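Long-range contact in endoglucanase (Clostridium thermocellum, PDB 2C4X), which probably hydrolyses cellulose as a whole enzyme, of which this piece holds the C-terminal PKD domain and the carbohydrate-binding module CBM44, a recogniser of beta-glucan chains and xyloglucan: residues Q8-I13 and V77-G82. The protein carries 1 engineered substitution. Residues are numbered along the deposited sequence; the frame is centred on the assembly and turned at random.
With CA (calcium ion), chain B.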
loop_
_atom_site.group_PDB
_atom_site.type_symbol
_atom_site.label_atom_id
_atom_site.label_comp_id
_atom_site.label_asym_id
_atom_site.label_seq_id
_atom_site.Cartn_x
_atom_site.Cartn_y
_atom_site.Cartn_z
ATOM N N GLN A 8 -18.823 -36.393 -15.038
ATOM C CA GLN A 8 -17.753 -35.401 -14.909
ATOM C C GLN A 8 -18.178 -34.279 -13.974
ATOM O O GLN A 8 -19.308 -33.761 -14.081
ATOM C CB GLN A 8 -17.371 -34.812 -16.268
ATOM C CG GLN A 8 -16.777 -35.812 -17.223
ATOM C CD GLN A 8 -16.598 -35.256 -18.622
ATOM O OE1 GLN A 8 -16.344 -34.066 -18.817
ATOM N NE2 GLN A 8 -16.732 -36.119 -19.601
ATOM N N ALA A 9 -17.277 -33.908 -13.063
ATOM C CA ALA A 9 -17.513 -32.776 -12.169
ATOM C C ALA A 9 -17.480 -31.472 -12.972
ATOM O O ALA A 9 -16.722 -31.358 -13.925
ATOM C CB ALA A 9 -16.490 -32.747 -11.033
ATOM N N PRO A 10 -18.328 -30.497 -12.602
ATOM C CA PRO A 10 -18.381 -29.258 -13.366
ATOM C C PRO A 10 -17.089 -28.452 -13.184
ATOM O O PRO A 10 -16.289 -28.754 -12.291
ATOM C CB PRO A 10 -19.579 -28.508 -12.767
ATOM C CG PRO A 10 -19.786 -29.107 -11.401
ATOM C CD PRO A 10 -19.274 -30.518 -11.466
ATOM N N LYS A 11 -16.878 -27.454 -14.026
ATOM C CA LYS A 11 -15.716 -26.578 -13.860
ATOM C C LYS A 11 -16.137 -25.255 -13.230
ATOM O O LYS A 11 -17.081 -24.613 -13.689
ATOM C CB LYS A 11 -14.962 -26.417 -15.178
ATOM C CG LYS A 11 -14.314 -27.765 -15.600
ATOM C CD LYS A 11 -13.251 -27.679 -16.698
ATOM C CE LYS A 11 -11.904 -27.125 -16.171
ATOM N NZ LYS A 11 -11.352 -27.761 -14.907
ATOM N N ALA A 12 -15.462 -24.905 -12.137
ATOM C CA ALA A 12 -15.777 -23.735 -11.340
ATOM C C ALA A 12 -14.738 -22.642 -11.595
ATOM O O ALA A 12 -13.520 -22.876 -11.550
ATOM C CB ALA A 12 -15.819 -24.094 -9.861
ATOM N N ILE A 13 -15.224 -21.446 -11.880
ATOM C CA ILE A 13 -14.340 -20.301 -12.098
ATOM C C ILE A 13 -15.174 -19.045 -11.911
ATOM O O ILE A 13 -16.379 -19.044 -12.176
ATOM C CB ILE A 13 -13.690 -20.310 -13.520
ATOM C CG1 ILE A 13 -12.546 -19.279 -13.597
ATOM C CG2 ILE A 13 -14.754 -20.063 -14.596
ATOM C CD1 ILE A 13 -11.624 -19.418 -14.799
ATOM N N VAL A 77 -19.344 -24.959 -7.277
ATOM C CA VAL A 77 -20.327 -25.166 -8.319
ATOM C C VAL A 77 -20.751 -26.632 -8.279
ATOM O O VAL A 77 -19.902 -27.530 -8.245
ATOM C CB VAL A 77 -19.703 -24.791 -9.697
ATOM C CG1 VAL A 77 -20.514 -25.322 -10.839
ATOM C CG2 VAL A 77 -19.549 -23.284 -9.819
ATOM N N THR A 78 -22.062 -26.876 -8.278
ATOM C CA THR A 78 -22.583 -28.227 -8.177
ATOM C C THR A 78 -23.473 -28.509 -9.374
ATOM O O THR A 78 -24.319 -27.687 -9.726
ATOM C CB THR A 78 -23.362 -28.426 -6.848
ATOM O OG1 THR A 78 -22.527 -28.013 -5.759
ATOM C CG2 THR A 78 -23.800 -29.880 -6.638
ATOM N N ASP A 79 -23.258 -29.662 -10.003
ATOM C CA ASP A 79 -24.039 -30.052 -11.177
ATOM C C ASP A 79 -25.351 -30.777 -10.818
ATOM O O ASP A 79 -25.656 -30.987 -9.628
ATOM C CB ASP A 79 -23.180 -30.840 -12.185
ATOM C CG ASP A 79 -22.820 -32.238 -11.712
ATOM O OD1 ASP A 79 -23.475 -32.774 -10.806
ATOM O OD2 ASP A 79 -21.883 -32.833 -12.280
ATOM N N ASN A 80 -26.119 -31.132 -11.850
ATOM C CA ASN A 80 -27.418 -31.812 -11.710
ATOM C C ASN A 80 -27.365 -33.202 -11.048
ATOM O O ASN A 80 -28.391 -33.733 -10.621
ATOM C CB ASN A 80 -28.119 -31.909 -13.078
ATOM C CG ASN A 80 -27.302 -32.690 -14.112
ATOM O OD1 ASN A 80 -26.211 -32.280 -14.499
ATOM N ND2 ASN A 80 -27.841 -33.816 -14.567
ATOM N N GLN A 81 -26.169 -33.775 -10.960
ATOM C CA GLN A 81 -25.966 -35.072 -10.339
ATOM C C GLN A 81 -25.246 -35.006 -8.980
ATOM O O GLN A 81 -24.890 -36.038 -8.416
ATOM C CB GLN A 81 -25.227 -35.984 -11.309
ATOM C CG GLN A 81 -26.138 -36.550 -12.398
ATOM C CD GLN A 81 -25.376 -37.282 -13.473
ATOM O OE1 GLN A 81 -25.415 -38.505 -13.535
ATOM N NE2 GLN A 81 -24.671 -36.542 -14.328
ATOM N N GLY A 82 -25.036 -33.795 -8.469
ATOM C CA GLY A 82 -24.431 -33.596 -7.151
ATOM C C GLY A 82 -22.910 -33.577 -7.061
ATOM O O GLY A 82 -22.363 -33.524 -5.956
HETATM CA CA CA B . -21.603 -33.331 -14.651
HETATM O O HOH W 1 -23.956 -33.887 -14.606
#
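Asp79 OD2 is gripped by a calcium ion at 2.4 Å, and the backbone carbonyl Gln8 O binds the same ion at 2.4 Å, so the metal ties the loop 8-13, which leads into strand 15-17, to the end of strand 69-79 in the PKD domain. Asn7, Asp36 and Asp38 complete the protein ligands of this calcium site. A water also binds the calcium, accepting from Gln81 NE2 and donating to Asn80 OD1. The other carboxylate oxygen turns to the residues that follow it: Asp79 OD1 takes the N-H of Gln81 in an Asx turn, met from 50° above the carboxylate plane, and also accepts from Ala83 N. With CG between the backbone N and the carbonyl carbon (chi1 71°), these bonds probably steady the carboxylate toward the metal. The same residues form a type I beta turn, closed by Gly82 N to Asp79 O at 3.1 Å. Pro10 crosses the Asp79 side chain at about a right angle, its CD 3.6 Å from Asp79 OD2, while Pro10 CG packs against Val77 O at 3.5 Å. Val77 spreads its two methyls between neighbours: CG1, anti to the backbone N, reaches Pro10 CB, and CG2 rests on Ala12 CB, 3.8 Å away.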